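PDB 6V55: adhesion G-protein coupled receptor G6 from Danio rerio, which acts as an adhesion G-protein coupled receptor, probably relaying extracellular adhesion cues that govern myelination. Local coordinates for residues A[583-594]-A[671-682]. Sequence-based numbering, arbitrary orientation.
With NAG (2-acetamido-2-deoxy-beta-D-glucopyranose), chain L.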
ATOM      1  N   ALA A 583      -2.257  20.074 -32.713  1.00 14.47           N
ATOM      2  CA  ALA A 583      -3.451  19.887 -31.888  1.00 12.58           C
ATOM      3  C   ALA A 583      -4.645  20.619 -32.462  1.00 16.23           C
ATOM      4  O   ALA A 583      -5.740  20.050 -32.536  1.00 21.25           O
ATOM      5  CB  ALA A 583      -3.200  20.380 -30.463  1.00 14.10           C
ATOM      6  N   LEU A 584      -4.433  21.860 -32.907  1.00 16.95           N
ATOM      7  CA  LEU A 584      -5.504  22.637 -33.512  1.00 15.08           C
ATOM      8  C   LEU A 584      -5.949  22.028 -34.828  1.00 17.89           C
ATOM      9  O   LEU A 584      -7.153  21.903 -35.071  1.00 18.49           O
ATOM     10  CB  LEU A 584      -5.053  24.069 -33.741  1.00 15.08           C
ATOM     11  CG  LEU A 584      -5.130  24.915 -32.478  1.00 20.36           C
ATOM     12  CD1 LEU A 584      -4.601  26.330 -32.806  1.00 18.24           C
ATOM     13  CD2 LEU A 584      -6.539  24.925 -31.879  1.00 12.14           C
ATOM     14  N   LYS A 585      -4.991  21.575 -35.645  1.00 17.83           N
ATOM     15  CA  LYS A 585      -5.330  20.998 -36.939  1.00 15.92           C
ATOM     16  C   LYS A 585      -5.964  19.618 -36.790  1.00 16.39           C
ATOM     17  O   LYS A 585      -6.851  19.275 -37.581  1.00 15.75           O
ATOM     18  CB  LYS A 585      -4.087  20.970 -37.843  1.00 11.95           C
ATOM     19  CG  LYS A 585      -3.714  22.316 -38.465  1.00 12.39           C
ATOM     20  CD  LYS A 585      -2.322  22.289 -39.068  1.00 14.95           C
ATOM     21  CE  LYS A 585      -2.163  23.318 -40.186  1.00 21.16           C
ATOM     22  NZ  LYS A 585      -0.894  23.132 -40.963  1.00 20.77           N
ATOM     23  N   ALA A 586      -5.602  18.856 -35.741  1.00 20.36           N
ATOM     24  CA  ALA A 586      -6.218  17.541 -35.515  1.00 17.21           C
ATOM     25  C   ALA A 586      -7.646  17.630 -34.991  1.00 18.55           C
ATOM     26  O   ALA A 586      -8.477  16.779 -35.340  1.00 23.12           O
ATOM     27  CB  ALA A 586      -5.401  16.716 -34.525  1.00 13.33           C
ATOM     28  N   VAL A 587      -7.934  18.608 -34.125  1.00 17.09           N
ATOM     29  CA  VAL A 587      -9.307  18.869 -33.695  1.00 17.33           C
ATOM     30  C   VAL A 587     -10.166  19.327 -34.876  1.00 20.64           C
ATOM     31  O   VAL A 587     -11.332  18.923 -35.003  1.00 24.53           O
ATOM     32  CB  VAL A 587      -9.290  19.892 -32.543  1.00 10.41           C
ATOM     33  CG1 VAL A 587     -10.648  20.451 -32.236  1.00 10.28           C
ATOM     34  CG2 VAL A 587      -8.818  19.225 -31.333  1.00 11.42           C
ATOM     35  N   ASP A 588      -9.580  20.116 -35.789  1.00 21.32           N
ATOM     36  CA  ASP A 588     -10.310  20.656 -36.938  1.00 26.84           C
ATOM     37  C   ASP A 588     -10.734  19.556 -37.900  1.00 27.28           C
ATOM     38  O   ASP A 588     -11.865  19.558 -38.403  1.00 33.52           O
ATOM     39  CB  ASP A 588      -9.448  21.679 -37.691  1.00 35.72           C
ATOM     40  CG  ASP A 588      -9.308  23.024 -36.960  1.00 40.83           C
ATOM     41  OD1 ASP A 588      -8.496  23.851 -37.452  1.00 39.19           O
ATOM     42  OD2 ASP A 588      -9.964  23.239 -35.900  1.00 43.71           O
ATOM     43  N   GLU A 589      -9.862  18.584 -38.121  1.00 27.14           N
ATOM     44  CA  GLU A 589     -10.183  17.506 -39.039  1.00 30.96           C
ATOM     45  C   GLU A 589     -11.042  16.437 -38.400  1.00 28.24           C
ATOM     46  O   GLU A 589     -11.753  15.743 -39.133  1.00 30.94           O
ATOM     47  CB  GLU A 589      -8.912  16.864 -39.578  1.00 36.03           C
ATOM     48  CG  GLU A 589      -9.078  16.337 -40.986  1.00 44.05           C
ATOM     49  CD  GLU A 589      -8.255  15.117 -41.196  1.00 52.88           C
ATOM     50  OE1 GLU A 589      -7.392  14.862 -40.322  1.00 54.08           O
ATOM     51  OE2 GLU A 589      -8.458  14.437 -42.230  1.00 59.19           O
ATOM     52  N   LEU A 590     -10.962  16.283 -37.068  1.00 23.08           N
ATOM     53  CA  LEU A 590     -11.868  15.397 -36.330  1.00 20.10           C
ATOM     54  C   LEU A 590     -13.313  15.823 -36.516  1.00 21.83           C
ATOM     55  O   LEU A 590     -14.185  14.986 -36.773  1.00 24.91           O
ATOM     56  CB  LEU A 590     -11.497  15.398 -34.846  1.00 15.59           C
ATOM     57  CG  LEU A 590     -12.389  14.725 -33.815  1.00 16.05           C
ATOM     58  CD1 LEU A 590     -11.881  13.338 -33.627  1.00 22.73           C
ATOM     59  CD2 LEU A 590     -12.318  15.429 -32.472  1.00 13.41           C
ATOM     60  N   VAL A 591     -13.556  17.137 -36.497  1.00 19.44           N
ATOM     61  CA  VAL A 591     -14.889  17.694 -36.658  1.00 15.43           C
ATOM     62  C   VAL A 591     -15.382  17.536 -38.101  1.00 17.49           C
ATOM     63  O   VAL A 591     -16.582  17.327 -38.340  1.00 23.37           O
ATOM     64  CB  VAL A 591     -14.844  19.157 -36.151  1.00 11.45           C
ATOM     65  CG1 VAL A 591     -16.110  19.892 -36.405  1.00  9.55           C
ATOM     66  CG2 VAL A 591     -14.636  19.145 -34.647  1.00 12.53           C
ATOM     67  N   GLN A 592     -14.478  17.575 -39.076  1.00 16.29           N
ATOM     68  CA  GLN A 592     -14.881  17.342 -40.461  1.00 18.94           C
ATOM     69  C   GLN A 592     -15.287  15.890 -40.697  1.00 21.56           C
ATOM     70  O   GLN A 592     -16.211  15.628 -41.473  1.00 25.48           O
ATOM     71  CB  GLN A 592     -13.742  17.714 -41.409  1.00 23.58           C
ATOM     72  CG  GLN A 592     -13.330  19.173 -41.349  1.00 30.26           C
ATOM     73  CD  GLN A 592     -14.395  20.096 -41.899  1.00 37.43           C
ATOM     74  OE1 GLN A 592     -15.132  19.731 -42.828  1.00 42.46           O
ATOM     75  NE2 GLN A 592     -14.496  21.298 -41.325  1.00 37.82           N
ATOM     76  N   LYS A 593     -14.665  14.953 -39.990  1.00 20.80           N
ATOM     77  CA  LYS A 593     -14.778  13.538 -40.298  1.00 23.72           C
ATOM     78  C   LYS A 593     -15.761  12.806 -39.418  1.00 22.86           C
ATOM     79  O   LYS A 593     -15.926  11.591 -39.594  1.00 31.22           O
ATOM     80  CB  LYS A 593     -13.423  12.846 -40.137  1.00 27.22           C
ATOM     81  CG  LYS A 593     -12.397  13.240 -41.150  1.00 29.58           C
ATOM     82  CD  LYS A 593     -11.742  12.042 -41.749  1.00 32.20           C
ATOM     83  CE  LYS A 593     -11.112  11.199 -40.699  1.00 29.67           C
ATOM     84  NZ  LYS A 593      -9.743  10.858 -41.133  1.00 29.76           N
ATOM     85  N   ILE A 594     -16.353  13.472 -38.437  1.00 15.15           N
ATOM     86  CA  ILE A 594     -17.129  12.752 -37.436  1.00 16.42           C
ATOM     87  C   ILE A 594     -18.453  12.310 -38.052  1.00 22.31           C
ATOM     88  O   ILE A 594     -19.080  13.054 -38.820  1.00 26.29           O
ATOM     89  CB  ILE A 594     -17.312  13.598 -36.161  1.00  8.96           C
ATOM     90  CG1 ILE A 594     -18.129  12.854 -35.144  1.00 23.09           C
ATOM     91  CG2 ILE A 594     -17.999  14.928 -36.394  1.00 23.46           C
ATOM     92  CD1 ILE A 594     -17.808  13.290 -33.843  1.00 25.74           C
ATOM     93  N   ARG A 671     -23.115  20.627 -43.008  1.00 29.13           N
ATOM     94  CA  ARG A 671     -23.070  20.700 -41.561  1.00 25.79           C
ATOM     95  C   ARG A 671     -22.755  22.113 -41.132  1.00 24.30           C
ATOM     96  O   ARG A 671     -22.259  22.911 -41.911  1.00 27.53           O
ATOM     97  CB  ARG A 671     -22.002  19.781 -40.966  1.00 22.19           C
ATOM     98  CG  ARG A 671     -22.296  18.319 -41.045  1.00 20.66           C
ATOM     99  CD  ARG A 671     -21.092  17.589 -41.553  1.00 23.33           C
ATOM    100  NE  ARG A 671     -21.243  16.141 -41.400  1.00 27.20           N
ATOM    101  CZ  ARG A 671     -20.521  15.376 -40.581  1.00 24.72           C
ATOM    102  NH1 ARG A 671     -19.565  15.902 -39.823  1.00 23.80           N
ATOM    103  NH2 ARG A 671     -20.750  14.075 -40.531  1.00 24.71           N
ATOM    104  N   ILE A 672     -23.040  22.407 -39.866  1.00 23.55           N
ATOM    105  CA  ILE A 672     -22.442  23.531 -39.152  1.00 21.79           C
ATOM    106  C   ILE A 672     -21.548  22.946 -38.078  1.00 22.94           C
ATOM    107  O   ILE A 672     -21.948  22.006 -37.388  1.00 24.97           O
ATOM    108  CB  ILE A 672     -23.495  24.455 -38.520  1.00 21.71           C
ATOM    109  CG1 ILE A 672     -24.642  24.678 -39.499  1.00 23.27           C
ATOM    110  CG2 ILE A 672     -22.850  25.781 -38.094  1.00 23.00           C
ATOM    111  CD1 ILE A 672     -25.619  25.761 -39.115  1.00 27.02           C
ATOM    112  N   ASN A 673     -20.344  23.479 -37.954  1.00 20.90           N
ATOM    113  CA  ASN A 673     -19.378  23.072 -36.947  1.00 18.15           C
ATOM    114  C   ASN A 673     -19.243  24.171 -35.905  1.00 19.49           C
ATOM    115  O   ASN A 673     -19.321  25.356 -36.224  1.00 29.70           O
ATOM    116  CB  ASN A 673     -18.017  22.812 -37.594  1.00 21.00           C
ATOM    117  CG  ASN A 673     -18.098  21.800 -38.727  1.00 27.78           C
ATOM    118  OD1 ASN A 673     -18.835  20.831 -38.636  1.00 30.68           O
ATOM    119  ND2 ASN A 673     -17.354  22.034 -39.807  1.00 32.68           N
ATOM    120  N   PHE A 674     -19.009  23.789 -34.660  1.00 14.62           N
ATOM    121  CA  PHE A 674     -18.853  24.799 -33.621  1.00 11.90           C
ATOM    122  C   PHE A 674     -17.871  24.247 -32.603  1.00 11.93           C
ATOM    123  O   PHE A 674     -18.017  23.103 -32.177  1.00 15.39           O
ATOM    124  CB  PHE A 674     -20.214  25.113 -32.984  1.00 13.28           C
ATOM    125  CG  PHE A 674     -20.213  26.276 -32.024  1.00 18.80           C
ATOM    126  CD1 PHE A 674     -19.915  26.087 -30.670  1.00 22.64           C
ATOM    127  CD2 PHE A 674     -20.598  27.538 -32.445  1.00 24.09           C
ATOM    128  CE1 PHE A 674     -19.933  27.139 -29.770  1.00 24.96           C
ATOM    129  CE2 PHE A 674     -20.628  28.610 -31.541  1.00 26.69           C
ATOM    130  CZ  PHE A 674     -20.303  28.397 -30.197  1.00 26.32           C
ATOM    131  N   MET A 675     -16.869  25.046 -32.230  1.00 13.81           N
ATOM    132  CA  MET A 675     -15.923  24.707 -31.165  1.00 13.10           C
ATOM    133  C   MET A 675     -15.803  25.879 -30.201  1.00 16.69           C
ATOM    134  O   MET A 675     -15.754  27.039 -30.625  1.00 16.70           O
ATOM    135  CB  MET A 675     -14.523  24.379 -31.707  1.00 11.24           C
ATOM    136  CG  MET A 675     -14.511  23.414 -32.867  1.00 11.71           C
ATOM    137  SD  MET A 675     -12.907  23.096 -33.569  0.66 14.10           S
ATOM    138  CE  MET A 675     -13.365  23.292 -35.294  1.00 15.85           C
ATOM    139  N   PHE A 676     -15.757  25.582 -28.908  1.00 17.86           N
ATOM    140  CA  PHE A 676     -15.506  26.592 -27.887  1.00 16.95           C
ATOM    141  C   PHE A 676     -14.258  26.178 -27.125  1.00 18.95           C
ATOM    142  O   PHE A 676     -14.210  25.078 -26.560  1.00 22.27           O
ATOM    143  CB  PHE A 676     -16.712  26.736 -26.951  1.00 17.47           C
ATOM    144  CG  PHE A 676     -16.482  27.666 -25.793  1.00 20.29           C
ATOM    145  CD1 PHE A 676     -16.178  27.166 -24.519  1.00 23.32           C
ATOM    146  CD2 PHE A 676     -16.590  29.035 -25.969  1.00 22.40           C
ATOM    147  CE1 PHE A 676     -15.958  28.026 -23.456  1.00 25.05           C
ATOM    148  CE2 PHE A 676     -16.387  29.907 -24.911  1.00 25.52           C
ATOM    149  CZ  PHE A 676     -16.061  29.405 -23.654  1.00 26.89           C
ATOM    150  N   PHE A 677     -13.252  27.049 -27.102  1.00 17.31           N
ATOM    151  CA  PHE A 677     -12.010  26.779 -26.386  1.00 14.64           C
ATOM    152  C   PHE A 677     -12.044  27.541 -25.065  1.00 20.71           C
ATOM    153  O   PHE A 677     -11.978  28.773 -25.045  1.00 23.35           O
ATOM    154  CB  PHE A 677     -10.798  27.171 -27.225  1.00 13.32           C
ATOM    155  CG  PHE A 677     -10.514  26.232 -28.366  1.00 12.54           C
ATOM    156  CD1 PHE A 677     -11.165  26.377 -29.591  1.00 12.21           C
ATOM    157  CD2 PHE A 677      -9.581  25.206 -28.220  1.00 12.27           C
ATOM    158  CE1 PHE A 677     -10.903  25.515 -30.646  1.00 11.62           C
ATOM    159  CE2 PHE A 677      -9.301  24.335 -29.281  1.00 11.69           C
ATOM    160  CZ  PHE A 677      -9.965  24.500 -30.492  1.00 11.38           C
ATOM    161  N   GLY A 678     -12.179  26.811 -23.960  1.00 25.90           N
ATOM    162  CA  GLY A 678     -12.176  27.459 -22.661  1.00 25.80           C
ATOM    163  C   GLY A 678     -10.825  27.997 -22.246  1.00 28.12           C
ATOM    164  O   GLY A 678     -10.765  28.936 -21.448  1.00 29.48           O
ATOM    165  N   ARG A 679      -9.743  27.430 -22.777  1.00 30.69           N
ATOM    166  CA  ARG A 679      -8.388  27.826 -22.434  1.00 31.07           C
ATOM    167  C   ARG A 679      -7.680  28.320 -23.689  1.00 31.45           C
ATOM    168  O   ARG A 679      -8.019  27.924 -24.810  1.00 29.39           O
ATOM    169  CB  ARG A 679      -7.640  26.663 -21.781  1.00 28.88           C
ATOM    170  CG  ARG A 679      -8.208  26.325 -20.408  1.00 36.13           C
ATOM    171  CD  ARG A 679      -7.179  25.687 -19.502  1.00 46.01           C
ATOM    172  NE  ARG A 679      -6.027  26.560 -19.329  1.00 58.17           N
ATOM    173  CZ  ARG A 679      -5.874  27.400 -18.311  1.00 66.29           C
ATOM    174  NH1 ARG A 679      -6.800  27.461 -17.358  1.00 67.82           N
ATOM    175  NH2 ARG A 679      -4.789  28.170 -18.250  1.00 68.24           N
ATOM    176  N   THR A 680      -6.713  29.218 -23.509  1.00 32.65           N
ATOM    177  CA  THR A 680      -6.159  29.951 -24.643  1.00 33.66           C
ATOM    178  C   THR A 680      -4.726  29.577 -24.976  1.00 30.37           C
ATOM    179  O   THR A 680      -4.113  30.244 -25.811  1.00 29.38           O
ATOM    180  CB  THR A 680      -6.228  31.463 -24.404  1.00 36.47           C
ATOM    181  OG1 THR A 680      -5.144  31.868 -23.552  1.00 38.45           O
ATOM    182  CG2 THR A 680      -7.562  31.867 -23.783  1.00 37.79           C
ATOM    183  N   GLY A 681      -4.183  28.518 -24.383  1.00 30.57           N
ATOM    184  CA  GLY A 681      -2.760  28.238 -24.542  1.00 27.94           C
ATOM    185  C   GLY A 681      -2.364  27.621 -25.872  1.00 28.03           C
ATOM    186  O   GLY A 681      -1.168  27.421 -26.109  1.00 26.87           O
ATOM    187  N   LEU A 682      -3.327  27.263 -26.713  1.00 31.10           N
ATOM    188  CA  LEU A 682      -3.031  26.755 -28.043  1.00 29.67           C
ATOM    189  C   LEU A 682      -2.944  27.867 -29.088  1.00 26.98           C
ATOM    190  O   LEU A 682      -2.656  27.578 -30.257  1.00 27.53           O
ATOM    191  CB  LEU A 682      -4.094  25.716 -28.465  1.00 25.56           C
ATOM    192  CG  LEU A 682      -4.342  24.437 -27.632  1.00 19.99           C
ATOM    193  CD1 LEU A 682      -5.644  23.766 -28.044  1.00 12.77           C
ATOM    194  CD2 LEU A 682      -3.186  23.449 -27.764  1.00 13.67           C
TER
HETATM  195  C1  NAG L 910     -10.321  18.323 -46.471  1.00 62.08           C
HETATM  196  C2  NAG L 910     -10.339  16.810 -46.208  1.00 67.53           C
HETATM  197  C3  NAG L 910      -8.947  16.340 -45.778  1.00 70.83           C
HETATM  198  C4  NAG L 910      -7.900  16.721 -46.824  1.00 68.64           C
HETATM  199  C5  NAG L 910      -7.952  18.224 -47.137  1.00 68.76           C
HETATM  200  C6  NAG L 910      -7.063  18.612 -48.300  1.00 71.19           C
HETATM  201  C7  NAG L 910     -12.154  15.412 -45.323  1.00 69.57           C
HETATM  202  C8  NAG L 910     -13.143  15.231 -44.214  1.00 69.89           C
HETATM  203  N2  NAG L 910     -11.338  16.465 -45.208  1.00 68.44           N
HETATM  204  O3  NAG L 910      -8.957  14.929 -45.574  1.00 73.48           O
HETATM  205  O4  NAG L 910      -6.599  16.387 -46.353  1.00 67.53           O
HETATM  206  O5  NAG L 910      -9.292  18.636 -47.478  1.00 65.38           O
HETATM  207  O6  NAG L 910      -7.537  19.778 -48.963  1.00 73.41           O
HETATM  208  O7  NAG L 910     -12.096  14.637 -46.279  1.00 70.02           O
HETATM  209  O   HOH W   1     -18.453  18.130 -39.629  1.00 31.65           O
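Helix 573-593 packs along one face of the sheet containing strand 671-677, the segment axes roughly antiparallel (147°) and 9.6 Å apart at closest approach. R671 grips the I594 carbonyl: NH2 donates at 2.6 Å to I594 O, in the guanidinium plane and nearly in line with the C=O bond (166°), while NH1 adds a weak second bond. A water lies among R671 NH1, V591 O and N673 OD1, although its two shortest distances are doubtful. A leucine in place of R671 would probably leave I594 O without its charged donor.

With its CG1 anti to the backbone N (chi1 173°), V591 lays that methyl against the N673 amide, 3.6 Å from N673 CG; the N673 ND2 donor is used on S701 OG of strand 697-701. This packing of a helix on an antiparallel sheet, in a chain carrying the GPS motif, is consistent with the GAIN domain, where a helical subdomain adjoins a β-sandwich.

Farther along, M675 passes alongside V587, SD to V587 CG1 3.7 Å, and its CE lies 3.5 Å from D588 OD2. L584 then forks: CD2 meets the F677 ring obliquely (3.7 Å to F677 CZ), whereas CD1 touches L682 O.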